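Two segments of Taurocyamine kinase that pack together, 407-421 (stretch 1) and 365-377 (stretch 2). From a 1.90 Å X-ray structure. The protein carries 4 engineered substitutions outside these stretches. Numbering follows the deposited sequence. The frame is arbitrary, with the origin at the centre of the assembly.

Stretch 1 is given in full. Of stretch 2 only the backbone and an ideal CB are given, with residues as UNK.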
# COMPACT_ATOMS: atom_id res chain seq x y z
N ALA A 407 5.21 -19.19 -15.02
CA ALA A 407 4.79 -19.24 -13.64
C ALA A 407 5.80 -20.03 -12.77
O ALA A 407 6.39 -21.03 -13.21
CB ALA A 407 3.39 -19.84 -13.53
N THR A 408 5.99 -19.56 -11.55
CA THR A 408 6.92 -20.20 -10.62
C THR A 408 6.24 -20.55 -9.31
O THR A 408 5.15 -20.04 -9.00
CB THR A 408 8.13 -19.30 -10.32
OG1 THR A 408 7.69 -18.14 -9.58
CG2 THR A 408 8.81 -18.86 -11.61
N LEU A 409 6.90 -21.42 -8.53
CA LEU A 409 6.42 -21.80 -7.21
C LEU A 409 6.51 -20.59 -6.29
O LEU A 409 5.67 -20.40 -5.39
CB LEU A 409 7.24 -22.97 -6.64
CG LEU A 409 6.90 -23.49 -5.24
CD1 LEU A 409 5.48 -24.05 -5.16
CD2 LEU A 409 7.90 -24.55 -4.81
N ALA A 410 7.53 -19.76 -6.54
CA ALA A 410 7.72 -18.54 -5.78
C ALA A 410 6.52 -17.62 -5.98
O ALA A 410 6.00 -17.05 -5.02
CB ALA A 410 8.98 -17.87 -6.18
N HIS A 411 6.07 -17.50 -7.23
CA HIS A 411 4.87 -16.73 -7.53
C HIS A 411 3.70 -17.13 -6.65
O HIS A 411 2.96 -16.27 -6.15
CB HIS A 411 4.46 -16.90 -9.01
CG HIS A 411 5.18 -15.98 -9.95
ND1 HIS A 411 6.02 -16.45 -10.94
CD2 HIS A 411 5.19 -14.64 -10.04
CE1 HIS A 411 6.50 -15.42 -11.62
NE2 HIS A 411 6.02 -14.31 -11.09
N MET A 412 3.51 -18.43 -6.47
CA MET A 412 2.26 -18.89 -5.89
C MET A 412 2.28 -18.88 -4.35
O MET A 412 1.22 -18.81 -3.73
CB MET A 412 1.89 -20.28 -6.44
CG MET A 412 2.58 -21.49 -5.84
SD MET A 412 1.89 -23.06 -6.51
CE MET A 412 1.81 -22.62 -8.23
N ILE A 413 3.45 -18.88 -3.73
CA ILE A 413 3.48 -18.76 -2.27
C ILE A 413 3.62 -17.30 -1.79
O ILE A 413 3.50 -17.02 -0.59
CB ILE A 413 4.63 -19.59 -1.63
CG1 ILE A 413 5.99 -18.98 -1.98
CG2 ILE A 413 4.53 -21.08 -2.03
CD1 ILE A 413 7.09 -19.39 -1.01
N ARG A 414 3.83 -16.37 -2.72
CA ARG A 414 4.10 -14.97 -2.37
C ARG A 414 3.00 -14.36 -1.49
O ARG A 414 3.31 -13.65 -0.51
CB ARG A 414 4.27 -14.11 -3.63
CG ARG A 414 4.91 -12.77 -3.33
CD ARG A 414 5.10 -11.89 -4.58
NE ARG A 414 5.95 -10.73 -4.27
CZ ARG A 414 5.50 -9.59 -3.75
NH1 ARG A 414 4.20 -9.43 -3.48
NH2 ARG A 414 6.35 -8.61 -3.48
N ASN A 415 1.74 -14.62 -1.81
CA ASN A 415 0.67 -14.03 -0.99
C ASN A 415 0.79 -14.49 0.47
O ASN A 415 0.57 -13.71 1.40
CB ASN A 415 -0.74 -14.36 -1.53
CG ASN A 415 -1.05 -15.84 -1.48
OD1 ASN A 415 -0.37 -16.65 -2.08
ND2 ASN A 415 -2.06 -16.20 -0.71
N GLY A 416 1.17 -15.75 0.67
CA GLY A 416 1.36 -16.28 2.01
C GLY A 416 2.62 -15.76 2.68
O GLY A 416 2.63 -15.44 3.88
N ALA A 417 3.69 -15.68 1.91
CA ALA A 417 4.95 -15.14 2.42
C ALA A 417 4.75 -13.75 3.05
O ALA A 417 5.27 -13.46 4.14
CB ALA A 417 5.97 -15.08 1.32
N TYR A 418 3.98 -12.89 2.38
CA TYR A 418 3.76 -11.54 2.87
C TYR A 418 2.49 -11.34 3.70
O TYR A 418 2.30 -10.27 4.29
CB TYR A 418 3.74 -10.56 1.71
CG TYR A 418 5.10 -10.24 1.15
CD1 TYR A 418 5.98 -9.43 1.85
CD2 TYR A 418 5.49 -10.73 -0.10
CE1 TYR A 418 7.23 -9.12 1.33
CE2 TYR A 418 6.75 -10.44 -0.61
CZ TYR A 418 7.61 -9.62 0.11
OH TYR A 418 8.85 -9.30 -0.41
N ASN A 419 1.62 -12.34 3.70
CA ASN A 419 0.43 -12.34 4.55
C ASN A 419 0.28 -13.69 5.23
O ASN A 419 -0.40 -14.58 4.73
CB ASN A 419 -0.83 -12.01 3.74
CG ASN A 419 -0.72 -10.68 3.01
OD1 ASN A 419 -1.08 -9.63 3.54
ND2 ASN A 419 -0.18 -10.72 1.78
N ASN A 420 0.94 -13.82 6.39
CA ASN A 420 1.10 -15.11 7.05
C ASN A 420 -0.19 -15.73 7.56
O ASN A 420 -0.19 -16.88 7.98
CB ASN A 420 2.08 -14.99 8.23
CG ASN A 420 3.52 -14.72 7.80
OD1 ASN A 420 4.33 -14.27 8.61
ND2 ASN A 420 3.85 -15.01 6.54
N ARG A 421 -1.29 -14.98 7.58
CA ARG A 421 -2.56 -15.56 8.00
C ARG A 421 -3.31 -16.15 6.79
O ARG A 421 -4.31 -16.87 6.95
CB ARG A 421 -3.43 -14.53 8.70
CG ARG A 421 -2.83 -13.99 10.00
CD ARG A 421 -3.90 -13.28 10.82
NE ARG A 421 -3.34 -12.44 11.88
CZ ARG A 421 -4.07 -11.70 12.71
NH1 ARG A 421 -5.39 -11.69 12.63
NH2 ARG A 421 -3.48 -10.97 13.64
N UNK A 365 7.35 -10.01 -11.92
CA UNK A 365 8.61 -10.57 -11.40
C UNK A 365 8.42 -11.05 -9.96
O UNK A 365 7.50 -10.59 -9.28
CB UNK A 365 9.73 -9.53 -11.47
N UNK A 366 9.23 -12.00 -9.49
CA UNK A 366 9.04 -12.53 -8.16
C UNK A 366 10.39 -12.71 -7.47
O UNK A 366 11.39 -12.99 -8.13
CB UNK A 366 8.28 -13.85 -8.21
N UNK A 367 10.39 -12.53 -6.15
CA UNK A 367 11.59 -12.78 -5.34
C UNK A 367 12.00 -14.26 -5.44
O UNK A 367 11.15 -15.13 -5.72
CB UNK A 367 11.34 -12.39 -3.88
N UNK A 368 13.29 -14.56 -5.21
CA UNK A 368 13.71 -15.97 -5.15
C UNK A 368 12.84 -16.80 -4.19
O UNK A 368 12.45 -16.31 -3.12
CB UNK A 368 15.18 -16.06 -4.72
N UNK A 369 12.52 -18.02 -4.61
CA UNK A 369 11.75 -18.94 -3.79
C UNK A 369 12.28 -19.06 -2.36
O UNK A 369 11.52 -19.03 -1.40
CB UNK A 369 11.74 -20.32 -4.45
N UNK A 370 13.60 -19.19 -2.20
CA UNK A 370 14.14 -19.37 -0.85
C UNK A 370 14.01 -18.11 0.01
O UNK A 370 13.95 -18.21 1.24
CB UNK A 370 15.61 -19.78 -0.93
N UNK A 371 13.95 -16.95 -0.63
CA UNK A 371 13.70 -15.69 0.10
C UNK A 371 12.27 -15.66 0.62
O UNK A 371 12.02 -15.32 1.79
CB UNK A 371 13.96 -14.48 -0.80
N UNK A 372 11.33 -15.99 -0.25
CA UNK A 372 9.92 -16.02 0.14
C UNK A 372 9.65 -17.11 1.16
O UNK A 372 8.79 -16.95 2.02
CB UNK A 372 9.03 -16.23 -1.09
N UNK A 373 10.37 -18.22 1.07
CA UNK A 373 10.19 -19.31 2.03
C UNK A 373 10.58 -18.85 3.44
O UNK A 373 10.01 -19.31 4.43
CB UNK A 373 11.02 -20.53 1.62
N UNK A 374 11.56 -17.95 3.53
CA UNK A 374 11.95 -17.41 4.84
C UNK A 374 10.84 -16.52 5.38
O UNK A 374 10.46 -16.66 6.55
CB UNK A 374 13.26 -16.63 4.74
N UNK A 375 10.27 -15.65 4.55
CA UNK A 375 9.16 -14.82 5.04
C UNK A 375 7.97 -15.68 5.50
O UNK A 375 7.27 -15.34 6.47
CB UNK A 375 8.71 -13.85 3.95
N UNK A 376 7.76 -16.80 4.81
CA UNK A 376 6.64 -17.69 5.10
C UNK A 376 6.79 -18.41 6.44
O UNK A 376 5.82 -18.94 6.98
CB UNK A 376 6.49 -18.72 3.98
N UNK A 377 8.00 -18.41 7.00
CA UNK A 377 8.23 -19.05 8.29
C UNK A 377 7.36 -18.47 9.41
O UNK A 377 7.14 -19.12 10.43
CB UNK A 377 9.71 -18.92 8.67

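Position 365 has an extended backbone (phi -77°, psi 156°), and its CB points away from stretch 1, so many residues would fit, proline included at that phi. It is Pro365.

At 366 the CB points toward stretch 1 and lies 3.7 Å from His411 CD2, with Ala410 close by. A compact apolar side chain suits this site, and a beta-branched one suits the extended backbone. Val366 lays CG1 over the His411 ring face, 3.8 Å from its centroid, a CH-pi contact, while its CG2 lies 3.8 Å from Ala410 CB.

From 367 the CB points sideways, but the Arg414 guanidinium and the Tyr418 hydroxyl lie within reach of a longer side chain. An acid would answer both. Glu367 does so: Arg414 NE donates to Glu367 OE1 at 2.8 Å in a salt bridge, and Tyr418 OH donates to Glu367 OE2 in a very short 2.5 Å bond.

Position 368 points away just before a helix, with phi -51°; proline, serine, threonine or aspartate could stand here. Pro368 fills it.

At 369 the CB is 4.1 Å from Ala410 CB, and Leu409 and Ile413 offer apolar surface beyond. Leucine, isoleucine or methionine could reach it. Leu369 sets CD2 3.7 Å from Leu409 CD2 and CD1 3.7 Å from Ile413 CD1.

Position 370 points away and tolerates much; it is Thr370. At 371 the CB is sideways, so only a long side chain could approach Tyr418. Tyr371 does, and a water joins its OH (2.5 Å from the water O) to Tyr418 OH (2.7 Å from the same water O).

Position 372 points straight at a hollow among Ala410, Ile413, Arg414 and Ala417. The small alanines leave room for a branched apolar knob such as leucine. Leu372 enters it, with CD1 3.9 Å from Ala410 CB and CD2 3.9 Å from Ala417 CB.

Position 373 points away, its CB 4.9 Å from Ile413 CD1; a small residue is sufficient, and Ala373 helps frame the hole that receives Ile413. Position 374 faces away, where a polar residue such as Lys374 is at ease.

At 375 the CB points toward Ala417 and the Tyr418 ring is near, inviting an aliphatic side chain. Leu375 puts CD1 over that ring's face, 3.9 Å from its centroid.

At 376 the CB is sideways, but Gly416 leaves the backbone open and Ile413 adds apolar surface. A branched apolar chain fits: Leu376 CD1 reaches 3.5 Å from Gly416 C.

Position 377 turns away from stretch 1, and Glu377 suits such a site.

Stretch 2 365-377: PVEPLTYLAKLLE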
# COMPACT_ATOMS: atom_id res chain seq x y z
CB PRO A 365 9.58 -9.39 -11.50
CG PRO A 365 8.73 -8.19 -11.41
CD PRO A 365 7.41 -8.55 -12.06
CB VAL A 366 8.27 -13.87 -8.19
CG1 VAL A 366 9.10 -14.98 -8.87
CG2 VAL A 366 7.79 -14.27 -6.77
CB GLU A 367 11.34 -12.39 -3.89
CG GLU A 367 10.93 -10.92 -3.65
CD GLU A 367 9.42 -10.67 -3.64
OE1 GLU A 367 8.68 -11.33 -4.40
OE2 GLU A 367 8.97 -9.82 -2.85
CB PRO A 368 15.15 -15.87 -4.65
CG PRO A 368 15.65 -14.58 -5.22
CD PRO A 368 14.44 -13.64 -5.09
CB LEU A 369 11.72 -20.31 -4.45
CG LEU A 369 11.02 -21.42 -3.67
CD1 LEU A 369 9.57 -21.02 -3.29
CD2 LEU A 369 11.05 -22.71 -4.48
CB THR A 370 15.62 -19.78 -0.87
OG1 THR A 370 16.36 -18.82 -1.62
CG2 THR A 370 15.77 -21.16 -1.51
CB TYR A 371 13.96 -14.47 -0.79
CG TYR A 371 13.65 -13.14 -0.14
CD1 TYR A 371 14.58 -12.51 0.70
CD2 TYR A 371 12.44 -12.48 -0.36
CE1 TYR A 371 14.30 -11.29 1.30
CE2 TYR A 371 12.16 -11.26 0.23
CZ TYR A 371 13.09 -10.66 1.06
OH TYR A 371 12.84 -9.43 1.66
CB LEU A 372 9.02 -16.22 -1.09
CG LEU A 372 9.02 -15.01 -2.03
CD1 LEU A 372 8.18 -15.30 -3.31
CD2 LEU A 372 8.53 -13.76 -1.33
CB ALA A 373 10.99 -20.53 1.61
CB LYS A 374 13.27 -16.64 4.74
CG LYS A 374 14.46 -17.49 4.31
CD LYS A 374 15.79 -16.85 4.67
CE LYS A 374 16.60 -16.47 3.41
NZ LYS A 374 17.67 -17.45 3.08
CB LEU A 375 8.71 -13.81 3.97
CG LEU A 375 9.71 -12.72 3.57
CD1 LEU A 375 9.19 -11.88 2.42
CD2 LEU A 375 10.06 -11.84 4.76
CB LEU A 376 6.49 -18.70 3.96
CG LEU A 376 5.24 -19.58 3.90
CD1 LEU A 376 3.95 -18.75 3.82
CD2 LEU A 376 5.35 -20.57 2.72
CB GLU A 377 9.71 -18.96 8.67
CG GLU A 377 10.58 -19.74 7.72
CD GLU A 377 11.97 -19.97 8.25
OE1 GLU A 377 12.30 -19.46 9.35
OE2 GLU A 377 12.75 -20.65 7.55
O HOH W 1 10.63 -8.30 1.40
O HOH W 2 7.15 -13.52 8.61
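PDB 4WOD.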